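Local coordinates for conserved hypothetical protein (Deinococcus radiodurans, PDB 2G40) that may function in L-lactate utilization, as a homodimeric member of the LutC/YkgG family whose molecular activity is not yet established, at residues H58-R63 with G140-D145; A125-T130 with P159-C164; V134-T139 with Q173-G178; L144-D149 with P191-S196. All coordinates share one frame; numbering follows the deposited sequence.

Interaction 1 of 4, residues H58-R63 with G140-D145; sequences HQFEDR and GTIILD
Arg63 and Gly140 meet at the tightest point of this contact, where helix 53-66 comes down on the turn leading into strand 141-144. Arg63 CB sits 3.4 Å from Gly140 CA, on the side where a beta carbon of residue 140 would project. A side chain here would clash with the helix, and the positive phi of 59° is one glycine adopts readily. One helical turn earlier, Phe60 reaches the start of the strand with the CD1-CE1-CZ side of its ring. Its chi1 of -179° puts CG anti to the backbone N. Gly140 CA and Thr141 O approach the ring obliquely, the first at 4.2 Å from Phe60 CD1. Ile142 comes in at the ring edge, near its plane, with CG1 4.0 Å from Phe60 CZ, and the two side chains cross at about a right angle. Ala135, Val220 and Val222 also pack against this ring, which is thus held in the interior by apolar neighbours.

The other side of the contact is looser. Beyond CG the Arg63 chain bends at chi2 and chi3 and leaves the strand, its guanidinium lying over Asp62 CB, with NH2 salt-bridged to Asp66. No hydrogen bond joins the two segments, which meet through van der Waals packing.

Gly140 and Thr141 both face Ile136 across the pairing of strands 134-136 and 141-144. This is a G1 beta bulge, with glycine in its usual first position and a helix packed directly against it.

Interaction 2 of 4, residues A125-T130 with P159-C164; sequences ADAVLT and PDFHIC
Thr130 and His162 cross at about a right angle on one face of a parallel strand pair. The imidazole points its NE2-H at Thr130 OG1, which lies in the ring plane 2.7 Å from His162 NE2. Thr130 OG1 stands between the backbone N and the carbonyl carbon (chi1 77°), a rotamer that holds it at the ring edge. Cys164 CB lies over one face of the same ring, toward the rim. Further back on this side, Val128 CB rests 4.1 Å from Pro159 CG.

Leu129 and Ile163 share the opposite face and cross obliquely, with Leu129 CD1 3.8 Å from Ile163 CG2. At the start of the pair, Ala127 CB lies 3.6 Å from Phe161 CD2. The Phe161 ring has Asp126 O at its edge and Ile163 CG1 over one face, toward the rim, and makes a cation-pi contact with Arg217.

Between the two faces, three backbone bonds join the strands: Val128 N to Phe161 O, Ile163 N to Val128 O and Thr130 N to Ile163 O, the second nearly straight at 171°.

Strand 92-94 flanks strand 127-130, and strand 217-223 flanks strand 161-167, which places this pair inside the six-stranded parallel sheet; helix 79-87 packs on Ala127, Leu129 and Ile163.

Interaction 3 of 4, residues V134-T139 with Q173-G178; sequences VAISET and QTVREG
Glu138 meets Gln173 and Val175 at the start of helix 175-187 through hydrogen bonds. Glu138 N donates to Gln173 O at 3.0 Å. A second bond holds for one of two modelled conformers and is less certain in the other: Glu138 OE2 accepts from Val175 N at 2.8 Å, with the donor on its anti side and 23° out of the carboxylate plane. In that conformer Glu138 CG sits between the backbone N and the carbonyl carbon (chi1 68°).

The packing contacts centre on Ile136. Its CG2 lies 3.4 Å from Gln173 O, meets the Thr174-Val175 peptide, and is 4.2 Å from Val175 CG2. Ile136 CG1 is 3.9 Å from Gly178 CA, and a beta carbon on Gly178 would collide with Ile136 CD1. An alanine in place of Ile136 would probably open a gap over Gly178 and the Thr174-Val175 peptide, leaving the first helical turn less firmly seated.

Within the helix start, Thr174 OG1 accepts from Glu177 N at 3.2 Å. Glu177 OE2 takes two donors in return, Thr174 N at 3.0 Å and Thr174 OG1 at 2.6 Å. These reciprocal bonds define a capping box with Thr174 as N-cap, set against strand 134-136.

Interaction 4 of 4, residues L144-D149 with P191-S196; sequences LDHRAD and PLTWLS
The imidazole of His146 overlaps Thr193 and Pro191 with its NE2-CD2 edge. NE2 is hydrogen-bonded to Thr193 OG1 at 2.7 Å, and Thr193 CB and Pro191 O both lie near the ring plane, the latter 3.5 Å from His146 CD2. Leu144 CB lies over one face of the ring, near the rim, and on the other nitrogen ND1 bonds Gly151 O. With both nitrogens bound, the ring's rotation is probably restrained. An alanine at His146 would probably leave Thr193 OG1 without this mate and Pro191 O without its CD2 neighbour.

The backbone supplies the regular part. Leu144 and Thr193 form an antiparallel hydrogen-bonded pair, Leu144 N to Thr193 O at 2.9 Å and Thr193 N to Leu144 O at 2.8 Å. Just past it, Asp145 CB meets Leu192 CD2 at 3.6 Å. The aspartate carboxylate turns elsewhere: its OD2 is salt-bridged to Arg147 NE at 2.7 Å, with the donor 48° above the carboxylate plane, and Ser185 supplies OD2 with a further hydrogen bond.

Strand 192-196 has strand 141-144 on one side, while helix 175-187 packs on Leu192 and Trp194. It also pairs antiparallel with a strand of the second subunit, so the sheet runs on across the interface, and Trp194 stacks on Trp194 of that chain.

How the interactions relate
Two sheets meet in this chain, and the four contacts trace how. Interactions 1, 3 and 4 all reach the mixed sheet: the centres of interactions 1 and 3 are about 7 Å apart, and Gln59 OE1 probably bonds Ser137 OG between them. Interactions 1 and 4 share Leu144 and Asp145, with Thr141 OG1 2.6 Å from Ser196 OG. Interaction 2 belongs to the parallel sheet, its centre about 17 Å from that of interaction 1, yet Ile142 CG2 packs on Cys164 SG at 3.8 Å. Interactions 2 and 4 meet where His162 CE1 lies 4.0 Å from Leu195 CD1. Interactions 3 and 4 both touch the second subunit, linking helix start and edge strand to the dimer.

Interaction 1 of 4, residues H58-R63 with G140-D145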
loop_
_atom_site.group_PDB
_atom_site.type_symbol
_atom_site.label_atom_id
_atom_site.label_comp_id
_atom_site.label_asym_id
_atom_site.label_seq_id
_atom_site.Cartn_x
_atom_site.Cartn_y
_atom_site.Cartn_z
ATOM N N HIS A 58 18.736 -14.600 -8.571
ATOM C CA HIS A 58 19.615 -13.643 -9.229
ATOM C C HIS A 58 18.831 -12.516 -9.866
ATOM O O HIS A 58 19.198 -11.363 -9.759
ATOM C CB HIS A 58 20.472 -14.336 -10.272
ATOM C CG HIS A 58 21.516 -15.228 -9.684
ATOM N ND1 HIS A 58 22.209 -16.150 -10.435
ATOM C CD2 HIS A 58 21.994 -15.335 -8.421
ATOM C CE1 HIS A 58 23.062 -16.794 -9.658
ATOM N NE2 HIS A 58 22.973 -16.296 -8.440
ATOM N N GLN A 59 17.715 -12.846 -10.486
ATOM C CA GLN A 59 16.835 -11.817 -11.038
ATOM C C GLN A 59 16.266 -10.860 -9.989
ATOM O O GLN A 59 16.241 -9.644 -10.196
ATOM C CB GLN A 59 15.707 -12.493 -11.812
ATOM C CG GLN A 59 14.722 -11.527 -12.428
ATOM C CD GLN A 59 13.721 -12.252 -13.253
ATOM O OE1 GLN A 59 12.859 -12.962 -12.734
ATOM N NE2 GLN A 59 13.821 -12.088 -14.540
ATOM N N PHE A 60 15.803 -11.407 -8.867
ATOM C CA PHE A 60 15.237 -10.624 -7.786
ATOM C C PHE A 60 16.302 -9.665 -7.287
ATOM O O PHE A 60 16.054 -8.464 -7.174
ATOM C CB PHE A 60 14.770 -11.547 -6.658
ATOM C CG PHE A 60 14.147 -10.842 -5.481
ATOM C CD1 PHE A 60 13.046 -10.014 -5.640
ATOM C CD2 PHE A 60 14.652 -11.044 -4.192
ATOM C CE1 PHE A 60 12.443 -9.390 -4.538
ATOM C CE2 PHE A 60 14.089 -10.426 -3.101
ATOM C CZ PHE A 60 12.958 -9.588 -3.272
ATOM N N GLU A 61 17.495 -10.209 -7.026
ATOM C CA GLU A 61 18.629 -9.390 -6.602
ATOM C C GLU A 61 18.863 -8.224 -7.566
ATOM O O GLU A 61 18.973 -7.073 -7.137
ATOM C CB GLU A 61 19.903 -10.234 -6.497
ATOM C CG GLU A 61 21.166 -9.422 -6.144
ATOM C CD GLU A 61 22.396 -10.298 -5.886
ATOM O OE1 GLU A 61 22.400 -11.461 -6.307
ATOM O OE2 GLU A 61 23.358 -9.816 -5.263
ATOM N N ASP A 62 18.948 -8.522 -8.863
ATOM C CA ASP A 62 19.214 -7.497 -9.874
ATOM C C ASP A 62 18.157 -6.400 -9.820
ATOM O O ASP A 62 18.461 -5.238 -9.931
ATOM C CB ASP A 62 19.201 -8.075 -11.276
ATOM C CG ASP A 62 20.343 -9.036 -11.539
ATOM O OD1 ASP A 62 21.263 -9.113 -10.710
ATOM O OD2 ASP A 62 20.324 -9.709 -12.594
ATOM N N ARG A 63 16.903 -6.804 -9.684
ATOM C CA ARG A 63 15.811 -5.829 -9.720
ATOM C C ARG A 63 15.794 -4.983 -8.450
ATOM O O ARG A 63 15.490 -3.793 -8.509
ATOM C CB ARG A 63 14.455 -6.521 -9.934
ATOM C CG ARG A 63 14.251 -7.166 -11.300
ATOM C CD ARG A 63 14.233 -6.155 -12.454
ATOM N NE ARG A 63 15.582 -5.900 -12.944
ATOM C CZ ARG A 63 16.289 -6.750 -13.687
ATOM N NH1 ARG A 63 15.781 -7.934 -14.038
ATOM N NH2 ARG A 63 17.524 -6.425 -14.069
ATOM N N GLY A 140 11.064 -7.174 -9.136
ATOM C CA GLY A 140 11.705 -6.773 -7.887
ATOM C C GLY A 140 10.680 -6.220 -6.928
ATOM O O GLY A 140 10.886 -5.162 -6.304
ATOM N N THR A 141 9.544 -6.901 -6.845
ATOM C CA THR A 141 8.427 -6.452 -6.002
ATOM C C THR A 141 8.372 -7.186 -4.701
ATOM O O THR A 141 8.510 -8.406 -4.667
ATOM C CB THR A 141 7.072 -6.702 -6.696
ATOM O OG1 THR A 141 7.023 -5.956 -7.908
ATOM C CG2 THR A 141 5.881 -6.295 -5.795
ATOM N N ILE A 142 8.125 -6.443 -3.632
ATOM C CA ILE A 142 7.855 -7.053 -2.380
ATOM C C ILE A 142 6.429 -6.650 -2.034
ATOM O O ILE A 142 6.061 -5.464 -2.058
ATOM C CB ILE A 142 8.844 -6.625 -1.304
ATOM C CG1 ILE A 142 10.249 -7.153 -1.624
ATOM C CG2 ILE A 142 8.379 -7.142 0.033
ATOM C CD1 ILE A 142 11.351 -6.491 -0.834
ATOM N N ILE A 143 5.620 -7.653 -1.739
ATOM C CA ILE A 143 4.255 -7.407 -1.302
ATOM C C ILE A 143 4.130 -7.663 0.194
ATOM O O ILE A 143 4.510 -8.730 0.696
ATOM C CB ILE A 143 3.250 -8.302 -2.014
ATOM C CG1 ILE A 143 3.325 -8.103 -3.533
ATOM C CG2 ILE A 143 1.809 -8.011 -1.469
ATOM C CD1 ILE A 143 2.517 -9.121 -4.360
ATOM N N LEU A 144 3.597 -6.666 0.877
ATOM C CA LEU A 144 3.203 -6.775 2.251
ATOM C C LEU A 144 1.707 -6.927 2.334
ATOM O O LEU A 144 0.964 -6.186 1.676
ATOM C CB LEU A 144 3.571 -5.510 3.008
ATOM C CG LEU A 144 5.003 -4.983 2.912
ATOM C CD1 LEU A 144 5.153 -3.898 3.980
ATOM C CD2 LEU A 144 6.071 -6.058 3.077
ATOM N N ASP A 145 1.273 -7.817 3.218
ATOM C CA ASP A 145 -0.141 -7.955 3.548
ATOM C C ASP A 145 -0.442 -7.623 5.013
ATOM O O ASP A 145 -1.554 -7.835 5.465
ATOM C CB ASP A 145 -0.704 -9.331 3.142
ATOM C CG ASP A 145 -0.141 -10.487 3.964
ATOM O OD1 ASP A 145 0.732 -10.270 4.823
ATOM O OD2 ASP A 145 -0.560 -11.626 3.709
#

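Interaction 2 of 4, residues A125-T130 with P159-C164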
loop_
_atom_site.group_PDB
_atom_site.type_symbol
_atom_site.label_atom_id
_atom_site.label_comp_id
_atom_site.label_asym_id
_atom_site.label_seq_id
_atom_site.Cartn_x
_atom_site.Cartn_y
_atom_site.Cartn_z
ATOM N N ALA A 125 12.086 6.952 14.705
ATOM C CA ALA A 125 12.668 5.624 14.676
ATOM C C ALA A 125 13.732 5.597 13.583
ATOM O O ALA A 125 13.626 6.325 12.591
ATOM C CB ALA A 125 11.573 4.584 14.405
ATOM N N ASP A 126 14.758 4.776 13.759
ATOM C CA ASP A 126 15.826 4.681 12.763
ATOM C C ASP A 126 15.427 3.768 11.621
ATOM O O ASP A 126 15.812 3.990 10.474
ATOM C CB ASP A 126 17.126 4.189 13.404
ATOM C CG ASP A 126 17.734 5.206 14.355
ATOM O OD1 ASP A 126 17.660 6.417 14.062
ATOM O OD2 ASP A 126 18.316 4.796 15.392
ATOM N N ALA A 127 14.637 2.741 11.932
ATOM C CA ALA A 127 14.303 1.730 10.960
ATOM C C ALA A 127 13.041 0.996 11.395
ATOM O O ALA A 127 12.618 1.070 12.551
ATOM C CB ALA A 127 15.460 0.731 10.814
ATOM N N VAL A 128 12.453 0.297 10.440
ATOM C CA VAL A 128 11.416 -0.671 10.700
ATOM C C VAL A 128 11.892 -1.988 10.100
ATOM O O VAL A 128 12.492 -2.019 9.024
ATOM C CB VAL A 128 10.063 -0.237 10.088
ATOM C CG1 VAL A 128 10.151 -0.004 8.542
ATOM C CG2 VAL A 128 8.977 -1.240 10.445
ATOM N N LEU A 129 11.590 -3.067 10.808
ATOM C CA LEU A 129 11.979 -4.406 10.420
ATOM C C LEU A 129 10.705 -5.173 10.129
ATOM O O LEU A 129 9.805 -5.203 10.964
ATOM C CB LEU A 129 12.740 -5.080 11.564
ATOM C CG LEU A 129 13.017 -6.575 11.395
ATOM C CD1 LEU A 129 13.960 -6.797 10.225
ATOM C CD2 LEU A 129 13.566 -7.181 12.642
ATOM N N THR A 130 10.595 -5.748 8.930
ATOM C CA THR A 130 9.413 -6.533 8.592
ATOM C C THR A 130 9.759 -7.773 7.808
ATOM O O THR A 130 10.816 -7.870 7.184
ATOM C CB THR A 130 8.361 -5.764 7.714
ATOM O OG1 THR A 130 8.806 -5.712 6.344
ATOM C CG2 THR A 130 8.105 -4.369 8.224
ATOM N N PRO A 159 8.595 5.453 8.798
ATOM C CA PRO A 159 10.040 5.431 9.037
ATOM C C PRO A 159 10.834 5.500 7.725
ATOM O O PRO A 159 10.334 5.103 6.679
ATOM C CB PRO A 159 10.265 4.071 9.721
ATOM C CG PRO A 159 8.924 3.716 10.274
ATOM C CD PRO A 159 7.968 4.210 9.250
ATOM N N ASP A 160 12.062 5.986 7.790
ATOM C CA ASP A 160 12.814 6.280 6.570
ATOM C C ASP A 160 13.673 5.145 6.048
ATOM O O ASP A 160 14.229 5.253 4.962
ATOM C CB ASP A 160 13.682 7.482 6.819
ATOM C CG ASP A 160 14.076 8.200 5.543
ATOM O OD1 ASP A 160 13.238 8.338 4.630
ATOM O OD2 ASP A 160 15.222 8.654 5.488
ATOM N N PHE A 161 13.793 4.065 6.810
ATOM C CA PHE A 161 14.648 2.949 6.476
ATOM C C PHE A 161 13.888 1.687 6.802
ATOM O O PHE A 161 13.466 1.507 7.934
ATOM C CB PHE A 161 15.938 3.008 7.292
ATOM C CG PHE A 161 16.893 1.841 7.090
ATOM C CD1 PHE A 161 16.953 1.125 5.910
ATOM C CD2 PHE A 161 17.773 1.508 8.108
ATOM C CE1 PHE A 161 17.865 0.071 5.747
ATOM C CE2 PHE A 161 18.683 0.468 7.950
ATOM C CZ PHE A 161 18.733 -0.238 6.784
ATOM N N HIS A 162 13.643 0.869 5.772
ATOM C CA HIS A 162 12.891 -0.375 5.877
ATOM C C HIS A 162 13.892 -1.494 5.662
ATOM O O HIS A 162 14.627 -1.501 4.675
ATOM C CB HIS A 162 11.803 -0.383 4.795
ATOM C CG HIS A 162 10.889 -1.574 4.810
ATOM N ND1 HIS A 162 9.991 -1.814 3.797
ATOM C CD2 HIS A 162 10.735 -2.583 5.699
ATOM C CE1 HIS A 162 9.318 -2.921 4.060
ATOM N NE2 HIS A 162 9.757 -3.414 5.205
ATOM N N ILE A 163 13.963 -2.387 6.635
ATOM C CA ILE A 163 14.669 -3.650 6.522
ATOM C C ILE A 163 13.616 -4.737 6.356
ATOM O O ILE A 163 12.815 -4.987 7.264
ATOM C CB ILE A 163 15.505 -3.983 7.757
ATOM C CG1 ILE A 163 16.532 -2.863 8.025
ATOM C CG2 ILE A 163 16.216 -5.321 7.548
ATOM C CD1 ILE A 163 17.285 -2.999 9.349
ATOM N N CYS A 164 13.617 -5.369 5.190
ATOM C CA CYS A 164 12.579 -6.315 4.851
ATOM C C CYS A 164 13.191 -7.690 4.637
ATOM O O CYS A 164 14.048 -7.883 3.757
ATOM C CB CYS A 164 11.865 -5.846 3.592
ATOM S SG CYS A 164 10.559 -6.932 3.125
HETATM O O HOH W 1 12.620 7.399 10.273
#

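Interaction 3 of 4, residues V134-T139 with Q173-G178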
loop_
_atom_site.group_PDB
_atom_site.type_symbol
_atom_site.label_atom_id
_atom_site.label_comp_id
_atom_site.label_asym_id
_atom_site.label_seq_id
_atom_site.Cartn_x
_atom_site.Cartn_y
_atom_site.Cartn_z
ATOM N N VAL A 134 5.035 -12.016 -0.011
ATOM C CA VAL A 134 5.624 -12.647 -1.197
ATOM C C VAL A 134 6.494 -11.623 -1.904
ATOM O O VAL A 134 6.332 -10.411 -1.712
ATOM C CB VAL A 134 4.532 -13.206 -2.155
ATOM C CG1 VAL A 134 3.735 -12.073 -2.796
ATOM C CG2 VAL A 134 5.152 -14.157 -3.198
ATOM N N ALA A 135 7.454 -12.104 -2.690
ATOM C CA ALA A 135 8.247 -11.221 -3.520
ATOM C C ALA A 135 8.248 -11.782 -4.920
ATOM O O ALA A 135 8.144 -12.982 -5.111
ATOM C CB ALA A 135 9.678 -11.115 -3.023
ATOM N N ILE A 136 8.358 -10.884 -5.885
ATOM C CA ILE A 136 8.323 -11.250 -7.292
ATOM C C ILE A 136 9.637 -10.844 -7.942
ATOM O O ILE A 136 10.038 -9.663 -7.938
ATOM C CB ILE A 136 7.155 -10.566 -8.000
ATOM C CG1 ILE A 136 5.824 -10.937 -7.347
ATOM C CG2 ILE A 136 7.149 -10.939 -9.468
ATOM C CD1 ILE A 136 4.778 -9.867 -7.544
ATOM N N SER A 137 10.310 -11.834 -8.513
ATOM C CA SER A 137 11.623 -11.604 -9.079
ATOM C C SER A 137 11.599 -10.713 -10.309
ATOM O O SER A 137 12.446 -9.844 -10.447
ATOM C CB SER A 137 12.333 -12.920 -9.375
ATOM O OG SER A 137 11.815 -13.598 -10.502
ATOM N N GLU A 138 10.622 -10.911 -11.194
ATOM C CA GLU A 138 10.640 -10.216 -12.496
ATOM C C GLU A 138 10.581 -8.701 -12.372
ATOM O O GLU A 138 11.186 -7.986 -13.173
ATOM C CB GLU A 138 9.543 -10.741 -13.446
ATOM C CG GLU A 138 8.101 -10.443 -13.060
ATOM C CD GLU A 138 7.098 -10.861 -14.130
ATOM O OE1 GLU A 138 7.502 -11.014 -15.300
ATOM O OE2 GLU A 138 5.902 -11.032 -13.814
ATOM N N THR A 139 9.881 -8.218 -11.348
ATOM C CA THR A 139 9.708 -6.788 -11.134
ATOM C C THR A 139 10.386 -6.293 -9.870
ATOM O O THR A 139 10.310 -5.122 -9.563
ATOM C CB THR A 139 8.219 -6.431 -11.119
ATOM O OG1 THR A 139 7.536 -7.239 -10.164
ATOM C CG2 THR A 139 7.620 -6.652 -12.479
ATOM N N GLN A 173 8.612 -16.094 -9.425
ATOM C CA GLN A 173 9.124 -15.455 -10.623
ATOM C C GLN A 173 8.215 -14.354 -11.134
ATOM O O GLN A 173 8.672 -13.242 -11.423
ATOM C CB GLN A 173 9.355 -16.484 -11.716
ATOM C CG GLN A 173 9.766 -15.848 -13.026
ATOM C CD GLN A 173 9.963 -16.846 -14.117
ATOM O OE1 GLN A 173 10.006 -18.057 -13.880
ATOM N NE2 GLN A 173 10.082 -16.344 -15.343
ATOM N N THR A 174 6.933 -14.667 -11.283
ATOM C CA THR A 174 6.032 -13.818 -12.036
ATOM C C THR A 174 5.024 -13.111 -11.138
ATOM O O THR A 174 4.678 -13.597 -10.056
ATOM C CB THR A 174 5.249 -14.651 -13.061
ATOM O OG1 THR A 174 4.463 -15.628 -12.359
ATOM C CG2 THR A 174 6.204 -15.352 -14.034
ATOM N N VAL A 175 4.533 -11.979 -11.625
ATOM C CA VAL A 175 3.460 -11.247 -10.971
ATOM C C VAL A 175 2.230 -12.139 -10.756
ATOM O O VAL A 175 1.641 -12.138 -9.680
ATOM C CB VAL A 175 3.105 -9.971 -11.770
ATOM C CG1 VAL A 175 1.844 -9.335 -11.243
ATOM C CG2 VAL A 175 4.248 -8.966 -11.706
ATOM N N ARG A 176 1.876 -12.921 -11.772
ATOM C CA ARG A 176 0.786 -13.888 -11.671
ATOM C C ARG A 176 0.898 -14.779 -10.431
ATOM O O ARG A 176 -0.067 -14.937 -9.684
ATOM C CB ARG A 176 0.737 -14.749 -12.934
ATOM N N GLU A 177 2.081 -15.344 -10.206
ATOM C CA GLU A 177 2.319 -16.199 -9.044
ATOM C C GLU A 177 2.250 -15.407 -7.738
ATOM O O GLU A 177 1.773 -15.906 -6.707
ATOM C CB GLU A 177 3.684 -16.860 -9.139
ATOM C CG GLU A 177 3.844 -17.843 -10.254
ATOM C CD GLU A 177 5.307 -18.167 -10.460
ATOM O OE1 GLU A 177 5.821 -19.052 -9.739
ATOM O OE2 GLU A 177 5.937 -17.500 -11.314
ATOM N N GLY A 178 2.754 -14.181 -7.785
ATOM C CA GLY A 178 2.762 -13.298 -6.618
ATOM C C GLY A 178 1.347 -13.025 -6.150
ATOM O O GLY A 178 1.058 -13.068 -4.964
#

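Interaction 4 of 4, residues L144-D149 with P191-S196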
loop_
_atom_site.group_PDB
_atom_site.type_symbol
_atom_site.label_atom_id
_atom_site.label_comp_id
_atom_site.label_asym_id
_atom_site.label_seq_id
_atom_site.Cartn_x
_atom_site.Cartn_y
_atom_site.Cartn_z
ATOM N N LEU A 144 3.597 -6.666 0.877
ATOM C CA LEU A 144 3.203 -6.775 2.251
ATOM C C LEU A 144 1.707 -6.927 2.334
ATOM O O LEU A 144 0.964 -6.186 1.676
ATOM C CB LEU A 144 3.571 -5.510 3.008
ATOM C CG LEU A 144 5.003 -4.983 2.912
ATOM C CD1 LEU A 144 5.153 -3.898 3.980
ATOM C CD2 LEU A 144 6.071 -6.058 3.077
ATOM N N ASP A 145 1.273 -7.817 3.218
ATOM C CA ASP A 145 -0.141 -7.955 3.548
ATOM C C ASP A 145 -0.442 -7.623 5.013
ATOM O O ASP A 145 -1.554 -7.835 5.465
ATOM C CB ASP A 145 -0.704 -9.331 3.142
ATOM C CG ASP A 145 -0.141 -10.487 3.964
ATOM O OD1 ASP A 145 0.732 -10.270 4.823
ATOM O OD2 ASP A 145 -0.560 -11.626 3.709
ATOM N N HIS A 146 0.553 -7.103 5.727
ATOM C CA HIS A 146 0.353 -6.429 7.011
ATOM C C HIS A 146 -0.149 -7.347 8.096
ATOM O O HIS A 146 -0.879 -6.942 8.979
ATOM C CB HIS A 146 -0.501 -5.183 6.758
ATOM C CG HIS A 146 0.161 -4.255 5.794
ATOM N ND1 HIS A 146 1.311 -3.566 6.122
ATOM C CD2 HIS A 146 -0.080 -3.988 4.489
ATOM C CE1 HIS A 146 1.719 -2.880 5.071
ATOM N NE2 HIS A 146 0.881 -3.103 4.077
ATOM N N ARG A 147 0.262 -8.606 7.976
ATOM C CA ARG A 147 0.106 -9.582 9.020
ATOM C C ARG A 147 1.067 -9.235 10.158
ATOM O O ARG A 147 1.746 -8.186 10.137
ATOM C CB ARG A 147 0.309 -10.968 8.438
ATOM C CG ARG A 147 -0.875 -11.406 7.583
ATOM C CD ARG A 147 -0.541 -12.659 6.831
ATOM N NE ARG A 147 -1.544 -13.029 5.843
ATOM C CZ ARG A 147 -2.664 -13.702 6.097
ATOM N NH1 ARG A 147 -2.972 -14.079 7.330
ATOM N NH2 ARG A 147 -3.507 -13.977 5.104
ATOM N N ALA A 148 1.109 -10.080 11.168
ATOM C CA ALA A 148 1.737 -9.704 12.440
ATOM C C ALA A 148 3.230 -9.416 12.305
ATOM O O ALA A 148 3.754 -8.607 13.064
ATOM C CB ALA A 148 1.506 -10.801 13.477
ATOM N N ASP A 149 3.908 -10.071 11.355
ATOM C CA ASP A 149 5.349 -9.862 11.135
ATOM C C ASP A 149 5.656 -8.650 10.243
ATOM O O ASP A 149 6.798 -8.401 9.919
ATOM C CB ASP A 149 6.030 -11.116 10.568
ATOM C CG ASP A 149 5.537 -11.489 9.154
ATOM O OD1 ASP A 149 4.480 -10.998 8.715
ATOM O OD2 ASP A 149 6.208 -12.319 8.494
ATOM N N PRO A 191 -5.173 -5.412 3.596
ATOM C CA PRO A 191 -4.554 -4.495 2.655
ATOM C C PRO A 191 -3.256 -5.039 2.118
ATOM O O PRO A 191 -2.545 -5.773 2.821
ATOM C CB PRO A 191 -4.271 -3.267 3.512
ATOM C CG PRO A 191 -4.125 -3.829 4.904
ATOM C CD PRO A 191 -5.095 -4.923 4.990
ATOM N N LEU A 192 -2.934 -4.663 0.890
ATOM C CA LEU A 192 -1.641 -5.030 0.312
ATOM C C LEU A 192 -0.888 -3.794 -0.061
ATOM O O LEU A 192 -1.471 -2.830 -0.561
ATOM C CB LEU A 192 -1.783 -5.874 -0.941
ATOM C CG LEU A 192 -2.611 -7.148 -0.921
ATOM C CD1 LEU A 192 -2.505 -7.762 -2.281
ATOM C CD2 LEU A 192 -2.149 -8.130 0.125
ATOM N N THR A 193 0.414 -3.843 0.158
ATOM C CA THR A 193 1.302 -2.780 -0.246
ATOM C C THR A 193 2.349 -3.435 -1.136
ATOM O O THR A 193 3.045 -4.338 -0.707
ATOM C CB THR A 193 1.930 -2.115 0.985
ATOM O OG1 THR A 193 0.888 -1.645 1.862
ATOM C CG2 THR A 193 2.829 -1.015 0.578
ATOM N N TRP A 194 2.427 -3.004 -2.388
ATOM C CA TRP A 194 3.390 -3.559 -3.324
ATOM C C TRP A 194 4.488 -2.540 -3.523
ATOM O O TRP A 194 4.236 -1.446 -4.030
ATOM C CB TRP A 194 2.766 -3.771 -4.679
ATOM C CG TRP A 194 1.724 -4.824 -4.787
ATOM C CD1 TRP A 194 0.705 -5.071 -3.933
ATOM C CD2 TRP A 194 1.586 -5.747 -5.864
ATOM N NE1 TRP A 194 -0.056 -6.114 -4.397
ATOM C CE2 TRP A 194 0.456 -6.542 -5.588
ATOM C CE3 TRP A 194 2.298 -5.969 -7.052
ATOM C CZ2 TRP A 194 0.035 -7.559 -6.441
ATOM C CZ3 TRP A 194 1.893 -6.967 -7.888
ATOM C CH2 TRP A 194 0.754 -7.750 -7.593
ATOM N N LEU A 195 5.702 -2.924 -3.160
ATOM C CA LEU A 195 6.876 -2.076 -3.254
ATOM C C LEU A 195 7.709 -2.671 -4.373
ATOM O O LEU A 195 8.041 -3.834 -4.302
ATOM C CB LEU A 195 7.644 -2.140 -1.938
ATOM C CG LEU A 195 6.757 -2.025 -0.694
ATOM C CD1 LEU A 195 7.476 -2.508 0.529
ATOM C CD2 LEU A 195 6.303 -0.595 -0.536
ATOM N N SER A 196 8.023 -1.894 -5.408
ATOM C CA SER A 196 8.610 -2.458 -6.631
ATOM C C SER A 196 9.753 -1.637 -7.175
ATOM O O SER A 196 9.680 -0.405 -7.218
ATOM C CB SER A 196 7.568 -2.590 -7.750
ATOM O OG SER A 196 6.488 -3.425 -7.379
#